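Local atomic coordinates of (R)-S-adenosyl-L-methionine hydrolase (Thermus thermophilus, PDB entry 2CW5), a protein that hydrolyses S-adenosyl-L-methionine to adenosine and L-methionine as a homotrimer, without the chlorinase or fluorinase activity found among its relatives. Residues 48-53 / 95-99; 106-112 / 154-160; 111-116 / 135-141; 181-187 / 238-242. All coordinates share one frame; numbering follows the deposited sequence.

Interaction 1 (48-53 / 95-99); sequences AAYALF and LFTLA
Leu-98 packs onto the helix through both ends of its side chain: its CB lies 3.7 Å from CB of Phe-53, while its CD1 reaches the backbone around Ala-49 and Tyr-50. Phe-53 carries CG anti to the backbone N (chi1 177°), which brings the ring edge up to Leu-98, and Leu-98 O comes near the ring plane at CD1. At the other end of the contact, CD1 of Leu-95 presses on CB of Ala-48 at 3.4 Å, tighter than usual for two carbons. Between these points Leu-52 CD1 bridges to the Phe-96 ring, touching its CD1 at 3.7 Å. The two alanines suit this surface because their short side chains let the other backbone come close, and CA of Ala-49 makes a CA-H...O contact of 3.3 Å with Leu-95 O. One water bridges the two backbones. It donates to Leu-95 O at 2.8 Å and to Ala-49 O at 3.0 Å, and accepts from Ala-99 N at 3.1 Å; Ala-49 O, which already accepts from Phe-53 N within the helix, thereby gains a second donor. Behind this layer, Leu-52 rests on Val-65 and Ala-67 of strand 64-68, which also meets Leu-95 and Phe-96. Tyr-50 turns instead to Leu-179 and Thr-180 of strand 175-181, and its side chain lies about 4 Å from that of Glu-232, probably a substrate-binding residue. Helix 45-55 is thus a layer of the alpha/beta N-terminal domain, set between its mixed sheet and the C-terminal domain.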
loop_
_atom_site.group_PDB
_atom_site.type_symbol
_atom_site.label_atom_id
_atom_site.label_comp_id
_atom_site.label_asym_id
_atom_site.label_seq_id
_atom_site.Cartn_x
_atom_site.Cartn_y
_atom_site.Cartn_z
ATOM N N ALA C 48 9.574 6.504 12.213
ATOM C CA ALA C 48 9.021 5.227 12.647
ATOM C C ALA C 48 8.797 5.190 14.152
ATOM O O ALA C 48 7.787 4.654 14.621
ATOM C CB ALA C 48 9.943 4.081 12.219
ATOM N N ALA C 49 9.733 5.757 14.915
ATOM C CA ALA C 49 9.596 5.785 16.373
ATOM C C ALA C 49 8.336 6.551 16.748
ATOM O O ALA C 49 7.597 6.151 17.651
ATOM C CB ALA C 49 10.811 6.461 17.017
ATOM N N TYR C 50 8.097 7.660 16.060
ATOM C CA TYR C 50 6.920 8.473 16.355
ATOM C C TYR C 50 5.629 7.738 16.003
ATOM O O TYR C 50 4.662 7.778 16.768
ATOM C CB TYR C 50 6.974 9.817 15.614
ATOM C CG TYR C 50 5.775 10.698 15.921
ATOM C CD1 TYR C 50 5.519 11.123 17.227
ATOM C CD2 TYR C 50 4.871 11.061 14.921
ATOM C CE1 TYR C 50 4.393 11.880 17.531
ATOM C CE2 TYR C 50 3.733 11.825 15.218
ATOM C CZ TYR C 50 3.504 12.226 16.526
ATOM O OH TYR C 50 2.387 12.967 16.841
ATOM N N ALA C 51 5.608 7.064 14.852
ATOM C CA ALA C 51 4.420 6.325 14.431
ATOM C C ALA C 51 4.002 5.301 15.491
ATOM O O ALA C 51 2.816 5.127 15.760
ATOM C CB ALA C 51 4.675 5.627 13.095
ATOM N N LEU C 52 4.979 4.614 16.081
ATOM C CA LEU C 52 4.690 3.631 17.119
ATOM C C LEU C 52 4.123 4.336 18.351
ATOM O O LEU C 52 3.148 3.886 18.943
ATOM C CB LEU C 52 5.962 2.862 17.490
ATOM C CG LEU C 52 6.512 1.948 16.385
ATOM C CD1 LEU C 52 7.871 1.386 16.806
ATOM C CD2 LEU C 52 5.527 0.816 16.116
ATOM N N PHE C 53 4.750 5.449 18.723
ATOM C CA PHE C 53 4.331 6.258 19.866
ATOM C C PHE C 53 2.868 6.678 19.706
ATOM O O PHE C 53 2.074 6.627 20.646
ATOM C CB PHE C 53 5.223 7.500 19.926
ATOM C CG PHE C 53 4.874 8.462 21.017
ATOM C CD1 PHE C 53 5.263 8.220 22.333
ATOM C CD2 PHE C 53 4.193 9.642 20.724
ATOM C CE1 PHE C 53 4.983 9.143 23.340
ATOM C CE2 PHE C 53 3.907 10.575 21.726
ATOM C CZ PHE C 53 4.305 10.323 23.036
ATOM N N LEU C 95 14.522 2.107 17.520
ATOM C CA LEU C 95 13.223 2.244 16.873
ATOM C C LEU C 95 12.080 2.359 17.896
ATOM O O LEU C 95 11.144 3.144 17.716
ATOM C CB LEU C 95 12.983 1.025 15.974
ATOM C CG LEU C 95 11.592 0.787 15.374
ATOM C CD1 LEU C 95 11.175 1.987 14.550
ATOM C CD2 LEU C 95 11.621 -0.464 14.507
ATOM N N PHE C 96 12.169 1.575 18.966
ATOM C CA PHE C 96 11.136 1.547 20.006
ATOM C C PHE C 96 11.298 2.564 21.150
ATOM O O PHE C 96 10.568 2.493 22.134
ATOM C CB PHE C 96 11.069 0.139 20.614
ATOM C CG PHE C 96 10.638 -0.937 19.645
ATOM C CD1 PHE C 96 9.334 -0.984 19.167
ATOM C CD2 PHE C 96 11.536 -1.920 19.233
ATOM C CE1 PHE C 96 8.921 -1.996 18.290
ATOM C CE2 PHE C 96 11.138 -2.940 18.357
ATOM C CZ PHE C 96 9.824 -2.976 17.886
ATOM N N THR C 97 12.236 3.502 21.020
ATOM C CA THR C 97 12.506 4.492 22.072
ATOM C C THR C 97 11.290 5.195 22.678
ATOM O O THR C 97 11.109 5.208 23.903
ATOM C CB THR C 97 13.482 5.579 21.570
ATOM O OG1 THR C 97 14.721 4.970 21.186
ATOM C CG2 THR C 97 13.757 6.594 22.668
ATOM N N LEU C 98 10.465 5.792 21.829
ATOM C CA LEU C 98 9.283 6.505 22.303
ATOM C C LEU C 98 8.230 5.557 22.869
ATOM O O LEU C 98 7.619 5.840 23.904
ATOM C CB LEU C 98 8.718 7.365 21.168
ATOM C CG LEU C 98 9.690 8.474 20.736
ATOM C CD1 LEU C 98 9.100 9.266 19.583
ATOM C CD2 LEU C 98 9.985 9.401 21.920
ATOM N N ALA C 99 8.018 4.426 22.203
ATOM C CA ALA C 99 7.057 3.443 22.687
ATOM C C ALA C 99 7.435 3.057 24.114
ATOM O O ALA C 99 6.579 2.904 24.988
ATOM C CB ALA C 99 7.085 2.201 21.803
HETATM O O HOH W 1 9.243 4.366 19.401
#

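Interaction 2 (106-112 / 154-160); sequences RRAFLLE and LGPEVPV
Leu-110 N donates to Pro-156 O at 2.8 Å in a nearly straight bond (179°), the firm centre of this antiparallel pairing. Val-158 N to Ala-108 O (3.0 Å) and Glu-112 N to Leu-154 O (2.9 Å) flank it. Gly-155, having no side chain, allows Leu-110 O to within 3.1 Å of its CA. Apolar groups close up here too: CG of Pro-156 touches CB of Leu-110, whose CD2 is modelled 3.2 Å from CG1 of Val-158, unusually close, the two side chains crossing at about a right angle. Leu-111 and Leu-154 run side by side toward helix 133-147. Glu-157, with CG anti to the backbone N (chi1 171°), crosses the buried Phe-109 side chain obliquely, its CB 3.5 Å from CE1 and its carboxylate 12° from the ring plane. The contact puts 157-158 at the outer edge of the mixed N-terminal sheet, beside strand 107-110, whose start is a classic beta bulge with Arg-106 and Arg-107 both facing Leu-83. The exposed charged ends are looser. CZ of Phe-109 sits over one face of the Arg-107 guanidinium, toward its rim, but Arg-107 NE stays 4.4 Å from Glu-157 OE2, beyond a salt bridge. A water joins that OE2 to Ala-108 N and Val-158 O.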
loop_
_atom_site.group_PDB
_atom_site.type_symbol
_atom_site.label_atom_id
_atom_site.label_comp_id
_atom_site.label_asym_id
_atom_site.label_seq_id
_atom_site.Cartn_x
_atom_site.Cartn_y
_atom_site.Cartn_z
ATOM N N ARG C 106 10.536 -4.983 30.534
ATOM C CA ARG C 106 11.055 -5.622 31.736
ATOM C C ARG C 106 12.081 -6.685 31.349
ATOM O O ARG C 106 13.034 -6.935 32.087
ATOM C CB ARG C 106 9.907 -6.265 32.516
ATOM C CG ARG C 106 8.858 -5.278 33.004
ATOM C CD ARG C 106 9.321 -4.530 34.246
ATOM N NE ARG C 106 9.391 -5.413 35.409
ATOM C CZ ARG C 106 9.733 -5.022 36.633
ATOM N NH1 ARG C 106 10.043 -3.752 36.866
ATOM N NH2 ARG C 106 9.762 -5.902 37.626
ATOM N N ARG C 107 11.882 -7.305 30.189
ATOM C CA ARG C 107 12.794 -8.336 29.698
ATOM C C ARG C 107 13.036 -8.208 28.197
ATOM O O ARG C 107 12.174 -7.732 27.464
ATOM C CB ARG C 107 12.237 -9.733 29.998
ATOM C CG ARG C 107 12.208 -10.088 31.474
ATOM C CD ARG C 107 11.937 -11.569 31.670
ATOM N NE ARG C 107 10.602 -11.952 31.225
ATOM C CZ ARG C 107 10.207 -13.211 31.065
ATOM N NH1 ARG C 107 11.049 -14.206 31.312
ATOM N NH2 ARG C 107 8.973 -13.477 30.657
ATOM N N ALA C 108 14.215 -8.633 27.751
ATOM C CA ALA C 108 14.577 -8.583 26.336
ATOM C C ALA C 108 15.269 -9.889 25.970
ATOM O O ALA C 108 15.907 -10.516 26.819
ATOM C CB ALA C 108 15.502 -7.406 26.068
ATOM N N PHE C 109 15.147 -10.290 24.706
ATOM C CA PHE C 109 15.738 -11.538 24.231
ATOM C C PHE C 109 16.344 -11.409 22.838
ATOM O O PHE C 109 15.831 -10.674 21.994
ATOM C CB PHE C 109 14.667 -12.631 24.186
ATOM C CG PHE C 109 14.065 -12.956 25.522
ATOM C CD1 PHE C 109 14.578 -13.987 26.300
ATOM C CD2 PHE C 109 12.985 -12.227 26.006
ATOM C CE1 PHE C 109 14.024 -14.288 27.541
ATOM C CE2 PHE C 109 12.426 -12.517 27.243
ATOM C CZ PHE C 109 12.946 -13.550 28.013
ATOM N N LEU C 110 17.438 -12.130 22.604
ATOM C CA LEU C 110 18.084 -12.135 21.296
ATOM C C LEU C 110 17.250 -13.076 20.436
ATOM O O LEU C 110 16.831 -14.130 20.907
ATOM C CB LEU C 110 19.516 -12.672 21.403
ATOM C CG LEU C 110 20.655 -11.675 21.193
ATOM C CD1 LEU C 110 20.631 -11.162 19.758
ATOM C CD2 LEU C 110 20.520 -10.530 22.183
ATOM N N LEU C 111 17.000 -12.704 19.185
ATOM C CA LEU C 111 16.193 -13.554 18.317
ATOM C C LEU C 111 17.023 -14.535 17.495
ATOM O O LEU C 111 17.842 -14.133 16.670
ATOM C CB LEU C 111 15.334 -12.700 17.378
ATOM C CG LEU C 111 14.352 -11.719 18.028
ATOM C CD1 LEU C 111 13.475 -11.100 16.950
ATOM C CD2 LEU C 111 13.496 -12.440 19.053
ATOM N N GLU C 112 16.807 -15.827 17.739
ATOM C CA GLU C 112 17.507 -16.884 17.015
ATOM C C GLU C 112 16.522 -18.008 16.673
ATOM O O GLU C 112 16.826 -19.187 16.844
ATOM C CB GLU C 112 18.656 -17.440 17.864
ATOM C CG GLU C 112 19.539 -16.368 18.484
ATOM C CD GLU C 112 20.821 -16.923 19.082
ATOM O OE1 GLU C 112 20.752 -17.889 19.870
ATOM O OE2 GLU C 112 21.901 -16.381 18.764
ATOM N N LEU C 154 12.855 -17.970 22.211
ATOM C CA LEU C 154 13.332 -17.215 21.053
ATOM C C LEU C 154 14.848 -17.189 20.922
ATOM O O LEU C 154 15.385 -17.254 19.815
ATOM C CB LEU C 154 12.825 -15.778 21.125
ATOM C CG LEU C 154 11.315 -15.575 21.046
ATOM C CD1 LEU C 154 10.975 -14.127 21.388
ATOM C CD2 LEU C 154 10.836 -15.931 19.643
ATOM N N GLY C 155 15.529 -17.072 22.056
ATOM C CA GLY C 155 16.978 -17.018 22.062
ATOM C C GLY C 155 17.461 -16.627 23.447
ATOM O O GLY C 155 16.662 -16.588 24.379
ATOM N N PRO C 156 18.755 -16.318 23.616
ATOM C CA PRO C 156 19.284 -15.934 24.927
ATOM C C PRO C 156 18.731 -14.609 25.456
ATOM O O PRO C 156 18.549 -13.651 24.702
ATOM C CB PRO C 156 20.787 -15.877 24.679
ATOM C CG PRO C 156 20.865 -15.414 23.262
ATOM C CD PRO C 156 19.810 -16.265 22.590
ATOM N N GLU C 157 18.463 -14.560 26.755
ATOM C CA GLU C 157 17.948 -13.345 27.371
ATOM C C GLU C 157 19.077 -12.351 27.613
ATOM O O GLU C 157 20.189 -12.736 27.979
ATOM C CB GLU C 157 17.248 -13.670 28.694
ATOM C CG GLU C 157 16.867 -12.446 29.523
ATOM C CD GLU C 157 15.968 -12.791 30.701
ATOM O OE1 GLU C 157 16.219 -13.823 31.361
ATOM O OE2 GLU C 157 15.019 -12.024 30.974
ATOM N N VAL C 158 18.790 -11.074 27.392
ATOM C CA VAL C 158 19.773 -10.023 27.603
ATOM C C VAL C 158 19.180 -8.941 28.497
ATOM O O VAL C 158 17.962 -8.775 28.560
ATOM C CB VAL C 158 20.219 -9.392 26.269
ATOM C CG1 VAL C 158 20.872 -10.449 25.394
ATOM C CG2 VAL C 158 19.026 -8.764 25.559
ATOM N N PRO C 159 20.040 -8.190 29.205
ATOM C CA PRO C 159 19.614 -7.113 30.108
ATOM C C PRO C 159 18.926 -5.987 29.347
ATOM O O PRO C 159 19.448 -5.518 28.336
ATOM C CB PRO C 159 20.928 -6.647 30.734
ATOM C CG PRO C 159 21.811 -7.864 30.649
ATOM C CD PRO C 159 21.501 -8.369 29.268
ATOM N N VAL C 160 17.761 -5.552 29.822
ATOM C CA VAL C 160 17.047 -4.470 29.151
ATOM C C VAL C 160 17.888 -3.205 29.107
ATOM O O VAL C 160 17.716 -2.363 28.222
ATOM C CB VAL C 160 15.701 -4.133 29.842
ATOM C CG1 VAL C 160 14.708 -5.250 29.610
ATOM C CG2 VAL C 160 15.915 -3.904 31.330
HETATM O O HOH W 2 15.818 -9.359 30.174
#

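Interaction 3 (111-116 / 135-141); sequences LEPPRP and RDVFAPA
From Pro-113 to Pro-116 the chain is extended in a polyproline II-like conformation and runs beside helix 133-147, its CA atoms 6.2 Å apart at Pro-113 and Ala-141 and 5.0 Å at Arg-115 and Asp-136. The buried end belongs to Leu-111, whose CD1 lies between CD1 of the Phe-138 ring (3.6 Å) and CB of Ala-141, with its side chain crossing Phe-138 at about a right angle. Next, CG of Pro-113 meets CG of Pro-140 at 3.7 Å. The helix is kinked here because Pro-140 has no N-H to give the preceding turn, and Val-137 O receives only a weak bond from Ala-141 N, which is consistent with CG of Pro-113 resting on that oxygen at 3.4 Å. At the far end Pro-116 CG approaches the buried Arg-135 O, which has no partner in the model. Arg-115 holds CG anti to the backbone N (chi1 -171°), which lays its aliphatic part alongside Asp-136, CG to OD1 3.5 Å. Arg-135 grips Asp-136 side-on: NE bonds OD1 at 3.0 Å from above the carboxylate plane, and NH2 reaches the syn lone pair of OD2. A water carries OD1 on to Pro-116 O, while Arg-135 NH1 bonds Ser-227 O of the third subunit. Leu-111 and the prolines thus supply the apolar packing, while Arg-135 and the water probably keep Asp-136 ionised at the subunit boundary.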
loop_
_atom_site.group_PDB
_atom_site.type_symbol
_atom_site.label_atom_id
_atom_site.label_comp_id
_atom_site.label_asym_id
_atom_site.label_seq_id
_atom_site.Cartn_x
_atom_site.Cartn_y
_atom_site.Cartn_z
ATOM N N LEU C 111 17.000 -12.704 19.185
ATOM C CA LEU C 111 16.193 -13.554 18.317
ATOM C C LEU C 111 17.023 -14.535 17.495
ATOM O O LEU C 111 17.842 -14.133 16.670
ATOM C CB LEU C 111 15.334 -12.700 17.378
ATOM C CG LEU C 111 14.352 -11.719 18.028
ATOM C CD1 LEU C 111 13.475 -11.100 16.950
ATOM C CD2 LEU C 111 13.496 -12.440 19.053
ATOM N N GLU C 112 16.807 -15.827 17.739
ATOM C CA GLU C 112 17.507 -16.884 17.015
ATOM C C GLU C 112 16.522 -18.008 16.673
ATOM O O GLU C 112 16.826 -19.187 16.844
ATOM C CB GLU C 112 18.656 -17.440 17.864
ATOM C CG GLU C 112 19.539 -16.368 18.484
ATOM C CD GLU C 112 20.821 -16.923 19.082
ATOM O OE1 GLU C 112 20.752 -17.889 19.870
ATOM O OE2 GLU C 112 21.901 -16.381 18.764
ATOM N N PRO C 113 15.327 -17.652 16.172
ATOM C CA PRO C 113 14.323 -18.660 15.822
ATOM C C PRO C 113 14.700 -19.451 14.572
ATOM O O PRO C 113 15.589 -19.053 13.816
ATOM C CB PRO C 113 13.070 -17.822 15.605
ATOM C CG PRO C 113 13.636 -16.602 14.936
ATOM C CD PRO C 113 14.864 -16.304 15.787
ATOM N N PRO C 114 14.036 -20.593 14.346
ATOM C CA PRO C 114 14.350 -21.388 13.158
ATOM C C PRO C 114 13.860 -20.645 11.915
ATOM O O PRO C 114 12.740 -20.124 11.895
ATOM C CB PRO C 114 13.597 -22.690 13.408
ATOM C CG PRO C 114 12.406 -22.242 14.196
ATOM C CD PRO C 114 13.006 -21.254 15.168
ATOM N N ARG C 115 14.704 -20.584 10.891
ATOM C CA ARG C 115 14.352 -19.893 9.657
ATOM C C ARG C 115 13.199 -20.595 8.943
ATOM O O ARG C 115 13.156 -21.825 8.877
ATOM C CB ARG C 115 15.566 -19.829 8.724
ATOM C CG ARG C 115 15.361 -18.949 7.503
ATOM C CD ARG C 115 16.547 -18.982 6.542
ATOM N NE ARG C 115 16.507 -20.128 5.634
ATOM C CZ ARG C 115 16.769 -21.384 5.984
ATOM N NH1 ARG C 115 17.099 -21.678 7.235
ATOM N NH2 ARG C 115 16.701 -22.350 5.080
ATOM N N PRO C 116 12.244 -19.818 8.403
ATOM C CA PRO C 116 11.105 -20.408 7.694
ATOM C C PRO C 116 11.583 -21.178 6.464
ATOM O O PRO C 116 12.566 -20.795 5.827
ATOM C CB PRO C 116 10.249 -19.191 7.343
ATOM C CG PRO C 116 11.262 -18.098 7.197
ATOM C CD PRO C 116 12.169 -18.346 8.378
ATOM N N ARG C 135 11.627 -11.481 7.170
ATOM C CA ARG C 135 11.103 -12.786 6.792
ATOM C C ARG C 135 11.704 -13.947 7.581
ATOM O O ARG C 135 10.982 -14.792 8.113
ATOM C CB ARG C 135 11.377 -13.031 5.303
ATOM C CG ARG C 135 10.873 -14.368 4.774
ATOM C CD ARG C 135 11.357 -14.595 3.346
ATOM N NE ARG C 135 12.774 -14.959 3.298
ATOM C CZ ARG C 135 13.542 -14.853 2.216
ATOM N NH1 ARG C 135 13.041 -14.383 1.081
ATOM N NH2 ARG C 135 14.811 -15.226 2.269
ATOM N N ASP C 136 13.031 -13.985 7.648
ATOM C CA ASP C 136 13.721 -15.087 8.299
ATOM C C ASP C 136 13.974 -15.033 9.803
ATOM O O ASP C 136 14.230 -16.071 10.405
ATOM C CB ASP C 136 15.040 -15.354 7.564
ATOM C CG ASP C 136 14.833 -15.596 6.079
ATOM O OD1 ASP C 136 13.885 -16.324 5.721
ATOM O OD2 ASP C 136 15.616 -15.066 5.267
ATOM N N VAL C 137 13.893 -13.848 10.407
ATOM C CA VAL C 137 14.124 -13.710 11.844
ATOM C C VAL C 137 12.953 -13.102 12.625
ATOM O O VAL C 137 12.438 -13.712 13.567
ATOM C CB VAL C 137 15.396 -12.852 12.122
ATOM C CG1 VAL C 137 15.586 -12.661 13.634
ATOM C CG2 VAL C 137 16.626 -13.534 11.526
ATOM N N PHE C 138 12.523 -11.906 12.236
ATOM C CA PHE C 138 11.437 -11.240 12.952
ATOM C C PHE C 138 10.056 -11.896 12.838
ATOM O O PHE C 138 9.357 -12.044 13.844
ATOM C CB PHE C 138 11.367 -9.770 12.529
ATOM C CG PHE C 138 12.611 -8.991 12.864
ATOM C CD1 PHE C 138 13.043 -8.879 14.186
ATOM C CD2 PHE C 138 13.362 -8.384 11.862
ATOM C CE1 PHE C 138 14.211 -8.172 14.502
ATOM C CE2 PHE C 138 14.529 -7.674 12.166
ATOM C CZ PHE C 138 14.953 -7.570 13.492
ATOM N N ALA C 139 9.664 -12.301 11.631
ATOM C CA ALA C 139 8.355 -12.930 11.439
ATOM C C ALA C 139 8.175 -14.194 12.278
ATOM O O ALA C 139 7.154 -14.358 12.953
ATOM C CB ALA C 139 8.121 -13.245 9.957
ATOM N N PRO C 140 9.155 -15.115 12.240
ATOM C CA PRO C 140 9.000 -16.332 13.041
ATOM C C PRO C 140 8.943 -16.033 14.540
ATOM O O PRO C 140 8.264 -16.727 15.296
ATOM C CB PRO C 140 10.217 -17.172 12.641
ATOM C CG PRO C 140 11.232 -16.144 12.216
ATOM C CD PRO C 140 10.394 -15.159 11.442
ATOM N N ALA C 141 9.645 -14.985 14.953
ATOM C CA ALA C 141 9.672 -14.582 16.354
ATOM C C ALA C 141 8.299 -14.049 16.759
ATOM O O ALA C 141 7.759 -14.398 17.816
ATOM C CB ALA C 141 10.736 -13.509 16.560
HETATM O O HOH W 3 13.791 -18.388 4.217
#

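Interaction 4 (181-187 / 238-242); sequences FDRFGNA and GSARE
A tight beta hairpin, joining strands 175-181 and 187-189, meets the N-terminal end of helix 240-243 where Gly-185 O accepts from Arg-241 N at 2.9 Å. The donor lies in the carbonyl plane, on a lone pair, and the carbonyl turns its oxygen to the first turn of the helix, whose amides have no earlier helical partners. Ser-239 occupies the N-cap: its OG accepts from Glu-242 N at 3.2 Å and also sits against CA of Gly-185, which offers no side chain to block it. Glycine also suits the left-handed backbone angles at the end of the type I turn from Asp-182 to Gly-185. Inside the hairpin Asp-182 does the shaping. Its OD1 takes Phe-184 N (2.8 Å), forming an Asx turn, and Asn-186 N (2.9 Å), the two donors arriving from opposite faces of the carboxylate. Asn-186 probably binds S-adenosyl-L-methionine and adenosine. Its ND2 faces the syn lone pair of Asp-182 OD2, though the modelled 2.5 Å is doubtfully short, and its OD1 takes a water (2.7 Å) that also binds Gly-238 O and Ala-240 N. On the flank, Arg-241 has CG anti to the backbone N (chi1 -173°) and stretches across Phe-181; CG stands 3.8 Å over the ring centroid in a CH-pi contact, and the guanidinium follows nearly flat over the CD2 side, NE 3.6 Å from CD2 and the planes 13° apart. From the hairpin tip Arg-183 NH2 forms a salt bridge with Asp-9 OD1 of the second subunit, a probable adenosine-binding residue.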
loop_
_atom_site.group_PDB
_atom_site.type_symbol
_atom_site.label_atom_id
_atom_site.label_comp_id
_atom_site.label_asym_id
_atom_site.label_seq_id
_atom_site.Cartn_x
_atom_site.Cartn_y
_atom_site.Cartn_z
ATOM N N PHE C 181 8.721 14.584 10.643
ATOM C CA PHE C 181 7.657 15.249 9.881
ATOM C C PHE C 181 6.596 14.217 9.512
ATOM O O PHE C 181 6.893 13.027 9.442
ATOM C CB PHE C 181 8.219 15.840 8.581
ATOM C CG PHE C 181 9.282 16.871 8.791
ATOM C CD1 PHE C 181 8.946 18.186 9.091
ATOM C CD2 PHE C 181 10.628 16.521 8.718
ATOM C CE1 PHE C 181 9.934 19.139 9.316
ATOM C CE2 PHE C 181 11.621 17.465 8.941
ATOM C CZ PHE C 181 11.275 18.778 9.241
ATOM N N ASP C 182 5.357 14.649 9.285
ATOM C CA ASP C 182 4.349 13.680 8.875
ATOM C C ASP C 182 4.280 13.682 7.350
ATOM O O ASP C 182 5.050 14.386 6.691
ATOM C CB ASP C 182 2.971 13.967 9.493
ATOM C CG ASP C 182 2.383 15.288 9.063
ATOM O OD1 ASP C 182 2.771 15.818 7.999
ATOM O OD2 ASP C 182 1.503 15.788 9.796
ATOM N N ARG C 183 3.366 12.901 6.787
ATOM C CA ARG C 183 3.250 12.799 5.339
ATOM C C ARG C 183 2.876 14.090 4.613
ATOM O O ARG C 183 3.033 14.184 3.395
ATOM C CB ARG C 183 2.259 11.683 4.981
ATOM C CG ARG C 183 0.839 11.886 5.491
ATOM C CD ARG C 183 0.172 10.537 5.764
ATOM N NE ARG C 183 -1.275 10.634 5.950
ATOM C CZ ARG C 183 -2.163 10.606 4.958
ATOM N NH1 ARG C 183 -1.754 10.484 3.702
ATOM N NH2 ARG C 183 -3.461 10.687 5.224
ATOM N N PHE C 184 2.397 15.084 5.353
ATOM C CA PHE C 184 2.007 16.362 4.757
ATOM C C PHE C 184 3.092 17.419 4.929
ATOM O O PHE C 184 2.935 18.563 4.492
ATOM C CB PHE C 184 0.713 16.868 5.393
ATOM C CG PHE C 184 -0.452 15.938 5.218
ATOM C CD1 PHE C 184 -0.980 15.693 3.954
ATOM C CD2 PHE C 184 -1.028 15.310 6.316
ATOM C CE1 PHE C 184 -2.065 14.837 3.790
ATOM C CE2 PHE C 184 -2.114 14.449 6.160
ATOM C CZ PHE C 184 -2.632 14.213 4.895
ATOM N N GLY C 185 4.191 17.037 5.571
ATOM C CA GLY C 185 5.270 17.979 5.780
ATOM C C GLY C 185 5.148 18.730 7.091
ATOM O O GLY C 185 5.922 19.652 7.347
ATOM N N ASN C 186 4.172 18.352 7.915
ATOM C CA ASN C 186 3.989 18.989 9.215
ATOM C C ASN C 186 5.182 18.564 10.063
ATOM O O ASN C 186 5.621 17.420 9.993
ATOM C CB ASN C 186 2.708 18.500 9.914
ATOM C CG ASN C 186 1.443 18.898 9.182
ATOM O OD1 ASN C 186 1.308 20.030 8.724
ATOM N ND2 ASN C 186 0.496 17.968 9.086
ATOM N N ALA C 187 5.699 19.478 10.866
ATOM C CA ALA C 187 6.835 19.156 11.717
ATOM C C ALA C 187 6.367 18.761 13.116
ATOM O O ALA C 187 5.591 19.480 13.747
ATOM C CB ALA C 187 7.773 20.344 11.795
ATOM N N GLY C 238 -0.177 23.248 2.785
ATOM C CA GLY C 238 1.215 23.324 2.393
ATOM C C GLY C 238 2.099 22.449 3.259
ATOM O O GLY C 238 1.626 21.792 4.189
ATOM N N SER C 239 3.391 22.445 2.950
ATOM C CA SER C 239 4.363 21.650 3.686
ATOM C C SER C 239 5.280 22.543 4.517
ATOM O O SER C 239 6.105 23.281 3.970
ATOM C CB SER C 239 5.193 20.819 2.704
ATOM O OG SER C 239 6.228 20.112 3.364
ATOM N N ALA C 240 5.126 22.483 5.837
ATOM C CA ALA C 240 5.958 23.277 6.734
ATOM C C ALA C 240 7.413 22.943 6.449
ATOM O O ALA C 240 8.281 23.813 6.485
ATOM C CB ALA C 240 5.626 22.958 8.188
ATOM N N ARG C 241 7.667 21.668 6.169
ATOM C CA ARG C 241 9.011 21.193 5.864
ATOM C C ARG C 241 9.563 21.951 4.656
ATOM O O ARG C 241 10.665 22.494 4.705
ATOM C CB ARG C 241 8.973 19.696 5.558
ATOM C CG ARG C 241 10.338 19.050 5.381
ATOM C CD ARG C 241 10.200 17.561 5.120
ATOM N NE ARG C 241 11.469 16.860 5.279
ATOM C CZ ARG C 241 11.607 15.538 5.226
ATOM N NH1 ARG C 241 10.552 14.764 5.012
ATOM N NH2 ARG C 241 12.802 14.987 5.402
ATOM N N GLU C 242 8.779 21.989 3.580
ATOM C CA GLU C 242 9.174 22.669 2.349
ATOM C C GLU C 242 9.164 24.186 2.493
ATOM O O GLU C 242 10.198 24.841 2.370
ATOM C CB GLU C 242 8.234 22.286 1.202
ATOM C CG GLU C 242 8.159 20.803 0.881
ATOM C CD GLU C 242 7.290 20.524 -0.338
ATOM O OE1 GLU C 242 7.639 21.005 -1.440
ATOM O OE2 GLU C 242 6.257 19.832 -0.200
HETATM O O HOH W 4 2.437 21.571 6.797
#

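From the N terminus, interaction 1 closes first, bringing the segment after strand 87-89 back to helix 45-55 over 41 residues that include three strands of the mixed sheet. Interaction 2 opens next at strand 107-110 and closes at 157-158. Interaction 3 falls within that loop: it shares Leu-111 and Glu-112 and sets helix 133-147 against the chain leaving the strand, and Leu-154 CD2 meets Ala-141 CA at 3.7 Å. Interaction 4 follows in series, closing a loop of 50 residues, 20 of them strand, to join a hairpin to a short helix in the C-terminal domain. Its centre is about 37 Å from that of interaction 2 and about 19 Å from that of interaction 1.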